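Local coordinates for protein ATP-dependent RNA helicase HrpB (PDB 6EUD) that hydrolyses ATP to ADP and phosphate as a DExH-box NTPase of the DEAH/RHA helicase group, and probably acts as an RNA helicase that binds single-stranded RNA, at residues A[732-735]-A[736-740]; A[772-775]-A[776-780]; A[784-787]-A[788-792]. All coordinates share one frame; numbering follows the deposited sequence.

How the contacts relate
All three contacts are local ones within the ATP-dependent helicase C-terminal family region of HrpB, their centres about 58 to 70 Å from the centre of the chain and away from the predicted ATP-binding residues and the DEFH box. Contact 1 covers the end of strand 729-733 and the turn after it; contacts 2 and 3 follow along helices 771-776 and 779-789, both touched by Met-734. Contacts 1 and 2 have centres about 13 Å apart; Glu-740 O meets Trp-775 NE1 at 2.9 Å, a probable hydrogen bond. Contact 3, centred about 16 Å from contact 1, reaches it through Met-786 CG and Met-734 CE, 4.0 Å apart. Contacts 2 and 3 share helix 779-789, their centres about 17 Å apart.

Contact 1: residues A[732-735]-A[736-740]; sequences VRMQ and EMFGE
Carboxylate oxygen OE1 of Glu-736 takes a hydrogen bond from a water molecule (2.6 Å) and lies at the edge of the Arg-733 guanidinium, in the 3-10 turn that takes the chain out of strand 729-733 in the C-terminal sheet. The ion pair is loose: Arg-733 NH2 stands 3.5 Å from Glu-736 OE1, which lies in the guanidinium plane, while the two planar groups are turned 75° apart. The same water accepts from Arg-733 N and Arg-733 NE, so it ties the side chain back to its own backbone; the bend at chi3 (-61°) folds the guanidinium round for this. The other oxygen, OE2, is bound by the hydroxyls of Thr-714 and Ser-716, which gives both carboxylate oxygens partners. Two backbone bonds set the turn: Glu-736 N to Arg-733 O and Met-737 N to Met-734 O, each 2.9 Å. Val-732 CG1 meets Met-737 CG at 3.9 Å, the side chains crossing at about a right angle, and Leu-757 of the adjacent strand touches both residues. The Phe-738 ring turns back so that Gln-735 CA stands over one face in a CH-pi contact, 3.9 Å from the centroid and 17° off its normal.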
loop_
_atom_site.group_PDB
_atom_site.type_symbol
_atom_site.label_atom_id
_atom_site.label_comp_id
_atom_site.label_asym_id
_atom_site.label_seq_id
_atom_site.Cartn_x
_atom_site.Cartn_y
_atom_site.Cartn_z
ATOM N N VAL A 732 18.628 49.766 4.617
ATOM C CA VAL A 732 19.401 50.618 5.524
ATOM C C VAL A 732 20.167 51.691 4.763
ATOM O O VAL A 732 20.712 51.426 3.693
ATOM C CB VAL A 732 20.412 49.782 6.369
ATOM C CG1 VAL A 732 21.368 49.017 5.463
ATOM C CG2 VAL A 732 21.190 50.664 7.320
ATOM N N ARG A 733 20.213 52.902 5.304
ATOM C CA ARG A 733 21.034 53.942 4.691
ATOM C C ARG A 733 22.500 53.512 4.715
ATOM O O ARG A 733 23.023 53.083 5.741
ATOM C CB ARG A 733 20.846 55.279 5.403
ATOM C CG ARG A 733 19.438 55.837 5.300
ATOM C CD ARG A 733 19.277 57.088 6.151
ATOM N NE ARG A 733 19.512 56.793 7.558
ATOM C CZ ARG A 733 19.588 57.709 8.515
ATOM N NH1 ARG A 733 19.441 58.996 8.224
ATOM N NH2 ARG A 733 19.804 57.333 9.767
ATOM N N MET A 734 23.141 53.602 3.560
ATOM C CA MET A 734 24.531 53.205 3.394
ATOM C C MET A 734 25.427 53.830 4.452
ATOM O O MET A 734 26.292 53.165 5.008
ATOM C CB MET A 734 25.018 53.596 2.004
ATOM C CG MET A 734 26.450 53.191 1.704
ATOM S SD MET A 734 26.957 53.626 0.026
ATOM C CE MET A 734 26.912 55.415 0.075
ATOM N N GLN A 735 25.192 55.103 4.744
ATOM C CA GLN A 735 26.015 55.841 5.705
ATOM C C GLN A 735 26.079 55.131 7.077
ATOM O O GLN A 735 27.081 55.237 7.796
ATOM C CB GLN A 735 25.480 57.281 5.855
ATOM C CG GLN A 735 24.116 57.364 6.523
ATOM C CD GLN A 735 23.176 58.375 5.889
ATOM O OE1 GLN A 735 23.367 58.791 4.752
ATOM N NE2 GLN A 735 22.139 58.753 6.621
ATOM N N GLU A 736 25.023 54.391 7.418
ATOM C CA GLU A 736 24.940 53.732 8.713
ATOM C C GLU A 736 25.775 52.452 8.774
ATOM O O GLU A 736 26.051 51.933 9.847
ATOM C CB GLU A 736 23.483 53.416 9.059
ATOM C CG GLU A 736 22.613 54.648 9.314
ATOM C CD GLU A 736 21.511 54.391 10.344
ATOM O OE1 GLU A 736 20.415 53.892 9.979
ATOM O OE2 GLU A 736 21.752 54.684 11.532
ATOM N N MET A 737 26.175 51.934 7.619
ATOM C CA MET A 737 26.960 50.703 7.580
ATOM C C MET A 737 28.471 50.960 7.618
ATOM O O MET A 737 29.270 50.027 7.498
ATOM C CB MET A 737 26.606 49.902 6.334
ATOM C CG MET A 737 25.172 49.418 6.310
ATOM S SD MET A 737 24.790 48.454 7.767
ATOM C CE MET A 737 26.046 47.147 7.659
ATOM N N PHE A 738 28.870 52.218 7.773
ATOM C CA PHE A 738 30.294 52.533 7.856
ATOM C C PHE A 738 30.951 51.908 9.081
ATOM O O PHE A 738 30.430 51.997 10.199
ATOM C CB PHE A 738 30.510 54.044 7.887
ATOM C CG PHE A 738 30.186 54.724 6.601
ATOM C CD1 PHE A 738 30.106 54.000 5.426
ATOM C CD2 PHE A 738 29.959 56.085 6.566
ATOM C CE1 PHE A 738 29.804 54.628 4.231
ATOM C CE2 PHE A 738 29.657 56.713 5.380
ATOM C CZ PHE A 738 29.581 55.985 4.209
ATOM N N GLY A 739 32.111 51.298 8.879
ATOM C CA GLY A 739 32.829 50.677 9.977
ATOM C C GLY A 739 32.675 49.167 9.988
ATOM O O GLY A 739 33.420 48.459 10.674
ATOM N N GLU A 740 31.700 48.678 9.222
ATOM C CA GLU A 740 31.453 47.251 9.091
ATOM C C GLU A 740 32.164 46.698 7.854
ATOM O O GLU A 740 31.881 47.097 6.725
ATOM C CB GLU A 740 29.943 46.973 9.030
ATOM C CG GLU A 740 29.590 45.507 8.900
ATOM C CD GLU A 740 30.170 44.666 10.025
ATOM O OE1 GLU A 740 31.337 44.225 9.904
ATOM O OE2 GLU A 740 29.454 44.427 11.020
HETATM O O HOH W 1 18.901 53.780 7.860
#

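Contact 2: residues A[772-775]-A[776-780]; sequences SDFW and KGAYR
An aromatic cluster of Phe-774, Trp-775 and Tyr-779 spans the break between helices 771-776 and 779-789 in the C-terminal region. Trp-775 presents the edge of its six-membered ring to the face of Tyr-779 in an offset edge-to-face pair, with centroids 5.3 Å apart and planes at 84°. The closest atoms are Trp-775 CZ3 and Tyr-779 CD1, at 3.6 Å. Phe-774 meets the same tyrosine differently: Tyr-779 CB sits over one face of the phenyl ring, 4.1 Å from its centroid, a CH-pi contact. The backbone places this CB over Phe-774; with CG anti to the backbone N (chi1 175°), the phenol ring of Tyr-779 then swings to the indole edge. Ala-778 CB adds an apolar touch on Phe-774 CE1.

The backbone evidence for the break is at Gly-777, the first residue to leave helical angles. Its N makes only weak bonds, to Asp-773 O and Phe-774 O, whereas Tyr-779 N reaches Phe-774 O at 3.0 Å with an N-H...O angle of 144°. At the end of the bend, Arg-780 NE bonds to Gly-777 O at 3.2 Å. The three rings thus meet through apolar and ring contacts alone, while the buried indole N-H and phenol hydroxyl are satisfied by backbone carbonyls of neighbouring loops, probably Glu-740 O for Trp-775 NE1, and Pro-796 O for Tyr-779 OH.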
loop_
_atom_site.group_PDB
_atom_site.type_symbol
_atom_site.label_atom_id
_atom_site.label_comp_id
_atom_site.label_asym_id
_atom_site.label_seq_id
_atom_site.Cartn_x
_atom_site.Cartn_y
_atom_site.Cartn_z
ATOM N N SER A 772 31.498 43.532 1.644
ATOM C CA SER A 772 32.942 43.657 1.427
ATOM C C SER A 772 33.297 43.924 -0.040
ATOM O O SER A 772 34.139 44.772 -0.334
ATOM C CB SER A 772 33.655 42.400 1.915
ATOM O OG SER A 772 35.055 42.558 1.828
ATOM N N ASP A 773 32.649 43.212 -0.956
ATOM C CA ASP A 773 32.821 43.473 -2.385
ATOM C C ASP A 773 32.322 44.856 -2.779
ATOM O O ASP A 773 32.828 45.469 -3.717
ATOM C CB ASP A 773 32.086 42.433 -3.231
ATOM C CG ASP A 773 32.775 41.099 -3.232
ATOM O OD1 ASP A 773 33.943 41.046 -2.789
ATOM O OD2 ASP A 773 32.155 40.109 -3.682
ATOM N N PHE A 774 31.304 45.341 -2.081
ATOM C CA PHE A 774 30.714 46.614 -2.450
ATOM C C PHE A 774 31.657 47.779 -2.135
ATOM O O PHE A 774 31.893 48.643 -2.984
ATOM C CB PHE A 774 29.378 46.820 -1.748
ATOM C CG PHE A 774 28.833 48.188 -1.934
ATOM C CD1 PHE A 774 28.300 48.576 -3.158
ATOM C CD2 PHE A 774 28.892 49.114 -0.902
ATOM C CE1 PHE A 774 27.810 49.871 -3.342
ATOM C CE2 PHE A 774 28.410 50.402 -1.075
ATOM C CZ PHE A 774 27.866 50.782 -2.299
ATOM N N TRP A 775 32.186 47.792 -0.915
ATOM C CA TRP A 775 33.175 48.790 -0.527
ATOM C C TRP A 775 34.337 48.868 -1.535
ATOM O O TRP A 775 34.751 49.959 -1.925
ATOM C CB TRP A 775 33.737 48.491 0.868
ATOM C CG TRP A 775 32.790 48.614 2.060
ATOM C CD1 TRP A 775 32.812 47.837 3.184
ATOM C CD2 TRP A 775 31.712 49.557 2.253
ATOM N NE1 TRP A 775 31.831 48.231 4.058
ATOM C CE2 TRP A 775 31.143 49.286 3.515
ATOM C CE3 TRP A 775 31.173 50.595 1.482
ATOM C CZ2 TRP A 775 30.069 50.023 4.032
ATOM C CZ3 TRP A 775 30.111 51.326 1.995
ATOM C CH2 TRP A 775 29.570 51.036 3.257
ATOM N N LYS A 776 34.853 47.712 -1.951
ATOM C CA LYS A 776 35.954 47.659 -2.913
ATOM C C LYS A 776 35.489 47.886 -4.354
ATOM O O LYS A 776 36.273 48.286 -5.209
ATOM C CB LYS A 776 36.678 46.314 -2.815
ATOM C CG LYS A 776 37.359 46.059 -1.484
ATOM C CD LYS A 776 37.761 44.597 -1.336
ATOM C CE LYS A 776 38.507 44.353 -0.026
ATOM N NZ LYS A 776 39.879 44.964 -0.014
ATOM N N GLY A 777 34.216 47.631 -4.628
ATOM C CA GLY A 777 33.722 47.671 -5.994
ATOM C C GLY A 777 32.907 48.899 -6.343
ATOM O O GLY A 777 33.457 49.981 -6.546
ATOM N N ALA A 778 31.587 48.731 -6.401
ATOM C CA ALA A 778 30.686 49.771 -6.887
ATOM C C ALA A 778 30.624 50.998 -5.979
ATOM O O ALA A 778 30.050 52.018 -6.364
ATOM C CB ALA A 778 29.294 49.201 -7.081
ATOM N N TYR A 779 31.216 50.913 -4.789
ATOM C CA TYR A 779 31.181 52.047 -3.868
ATOM C C TYR A 779 31.862 53.293 -4.436
ATOM O O TYR A 779 31.386 54.403 -4.209
ATOM C CB TYR A 779 31.819 51.702 -2.516
ATOM C CG TYR A 779 31.915 52.906 -1.582
ATOM C CD1 TYR A 779 30.804 53.354 -0.861
ATOM C CD2 TYR A 779 33.106 53.607 -1.436
ATOM C CE1 TYR A 779 30.889 54.457 -0.013
ATOM C CE2 TYR A 779 33.196 54.713 -0.595
ATOM C CZ TYR A 779 32.089 55.131 0.115
ATOM O OH TYR A 779 32.194 56.234 0.946
ATOM N N ARG A 780 32.969 53.129 -5.159
ATOM C CA ARG A 780 33.710 54.302 -5.625
ATOM C C ARG A 780 32.888 55.093 -6.637
ATOM O O ARG A 780 33.113 56.283 -6.831
ATOM C CB ARG A 780 35.066 53.906 -6.223
ATOM C CG ARG A 780 35.153 52.451 -6.606
ATOM C CD ARG A 780 36.263 52.149 -7.602
ATOM N NE ARG A 780 36.232 50.737 -7.987
ATOM C CZ ARG A 780 37.089 50.163 -8.825
ATOM N NH1 ARG A 780 38.054 50.881 -9.387
ATOM N NH2 ARG A 780 36.968 48.871 -9.105
#

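Contact 3: residues A[784-787]-A[788-792]; sequences KEMK and GRYPK
Met-786 and Tyr-790 lie side by side and point the same way at the C-terminal end of helix 779-789, where the last, weakly bonded turn gives way to loop. The methionine chain is bent at both chi2 (-40°) and chi3 (-76°), which brings its methyl CE round to the aromatic ring, 3.4 Å from Tyr-790 CD2. The approach is oblique to the ring. Over one face of that ring lies the neighbouring Arg-789 CG, offset toward the rim, so the phenol is contacted by the aliphatic part of the arginine as well as by the methionine methyl.

Glu-785 and Arg-789, four residues apart, also run side by side and point the same way. The glutamate chain is extended beyond CG and runs alongside the arginine, and the carboxylate and guanidinium planes are only 16° apart. Glu-785 OE1 stands over one face of the guanidinium, offset toward its rim, with Arg-789 NH2 at 3.8 Å. No N-H is aimed at the oxygen, which makes this a long ion pair held by charge alone, on an exposed surface where solvent would probably screen it.

The backbone marks how the helix ends. Arg-789 N still bonds to Glu-785 O at 2.9 Å, but Tyr-790 N makes only a weak bond to Met-786 O at 3.4 Å, and Gly-788 N only a weak one to Glu-785 O.

Beyond the two segments, Met-786 packs against Pro-760 and Trp-795, placing this helix end against nearby loops. Tyr-790 is tied by side chain and backbone: its OH is hydrogen-bonded to Arg-763 NH2, and its O accepts from Trp-795 NE1.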
loop_
_atom_site.group_PDB
_atom_site.type_symbol
_atom_site.label_atom_id
_atom_site.label_comp_id
_atom_site.label_asym_id
_atom_site.label_seq_id
_atom_site.Cartn_x
_atom_site.Cartn_y
_atom_site.Cartn_z
ATOM N N LYS A 784 30.995 59.082 -5.577
ATOM C CA LYS A 784 31.108 60.313 -6.340
ATOM C C LYS A 784 29.729 60.964 -6.494
ATOM O O LYS A 784 29.624 62.190 -6.475
ATOM C CB LYS A 784 31.777 60.062 -7.702
ATOM C CG LYS A 784 30.875 59.496 -8.783
ATOM C CD LYS A 784 31.574 59.511 -10.135
ATOM C CE LYS A 784 30.633 59.076 -11.248
ATOM N NZ LYS A 784 31.293 59.087 -12.581
ATOM N N GLU A 785 28.672 60.160 -6.606
ATOM C CA GLU A 785 27.333 60.729 -6.737
ATOM C C GLU A 785 26.808 61.212 -5.386
ATOM O O GLU A 785 25.990 62.137 -5.312
ATOM C CB GLU A 785 26.352 59.728 -7.349
ATOM C CG GLU A 785 25.030 60.387 -7.758
ATOM C CD GLU A 785 24.036 59.426 -8.383
ATOM O OE1 GLU A 785 23.003 59.119 -7.744
ATOM O OE2 GLU A 785 24.282 58.991 -9.526
ATOM N N MET A 786 27.284 60.590 -4.315
ATOM C CA MET A 786 26.931 61.041 -2.975
ATOM C C MET A 786 27.717 62.297 -2.604
ATOM O O MET A 786 27.308 63.065 -1.729
ATOM C CB MET A 786 27.169 59.928 -1.951
ATOM C CG MET A 786 26.318 58.696 -2.186
ATOM S SD MET A 786 24.636 59.119 -2.672
ATOM C CE MET A 786 24.032 59.605 -1.101
ATOM N N LYS A 787 28.846 62.502 -3.275
ATOM C CA LYS A 787 29.592 63.743 -3.130
ATOM C C LYS A 787 28.967 64.850 -3.982
ATOM O O LYS A 787 29.276 66.027 -3.801
ATOM C CB LYS A 787 31.061 63.537 -3.494
ATOM C CG LYS A 787 31.861 62.919 -2.366
ATOM C CD LYS A 787 33.333 62.816 -2.706
ATOM C CE LYS A 787 34.127 62.358 -1.492
ATOM N NZ LYS A 787 35.570 62.189 -1.801
ATOM N N GLY A 788 28.070 64.465 -4.887
ATOM C CA GLY A 788 27.390 65.416 -5.752
ATOM C C GLY A 788 25.995 65.838 -5.315
ATOM O O GLY A 788 25.651 67.017 -5.382
ATOM N N ARG A 789 25.178 64.885 -4.872
ATOM C CA ARG A 789 23.806 65.209 -4.501
ATOM C C ARG A 789 23.682 65.519 -3.011
ATOM O O ARG A 789 22.712 66.142 -2.579
ATOM C CB ARG A 789 22.865 64.074 -4.889
ATOM C CG ARG A 789 21.396 64.454 -4.847
ATOM C CD ARG A 789 20.575 63.420 -5.574
ATOM N NE ARG A 789 21.064 63.235 -6.935
ATOM C CZ ARG A 789 20.627 62.291 -7.758
ATOM N NH1 ARG A 789 19.701 61.436 -7.348
ATOM N NH2 ARG A 789 21.124 62.193 -8.984
ATOM N N TYR A 790 24.668 65.091 -2.229
ATOM C CA TYR A 790 24.683 65.391 -0.795
ATOM C C TYR A 790 26.084 65.751 -0.308
ATOM O O TYR A 790 26.689 65.000 0.462
ATOM C CB TYR A 790 24.136 64.205 0.017
ATOM C CG TYR A 790 22.749 63.781 -0.405
ATOM C CD1 TYR A 790 21.636 64.524 -0.037
ATOM C CD2 TYR A 790 22.554 62.643 -1.177
ATOM C CE1 TYR A 790 20.365 64.151 -0.428
ATOM C CE2 TYR A 790 21.286 62.253 -1.571
ATOM C CZ TYR A 790 20.193 63.014 -1.194
ATOM O OH TYR A 790 18.928 62.645 -1.582
ATOM N N PRO A 791 26.596 66.914 -0.742
ATOM C CA PRO A 791 27.968 67.317 -0.411
ATOM C C PRO A 791 28.125 67.674 1.066
ATOM O O PRO A 791 29.248 67.877 1.534
ATOM C CB PRO A 791 28.195 68.548 -1.301
ATOM C CG PRO A 791 26.829 69.136 -1.469
ATOM C CD PRO A 791 25.872 67.959 -1.488
ATOM N N LYS A 792 27.004 67.746 1.783
ATOM C CA LYS A 792 27.011 68.107 3.194
ATOM C C LYS A 792 27.322 66.902 4.085
ATOM O O LYS A 792 27.540 67.053 5.287
ATOM C CB LYS A 792 25.668 68.732 3.581
ATOM C CG LYS A 792 25.288 69.909 2.703
ATOM C CD LYS A 792 24.227 70.785 3.335
ATOM C CE LYS A 792 24.032 72.045 2.510
ATOM N NZ LYS A 792 23.100 73.002 3.164
#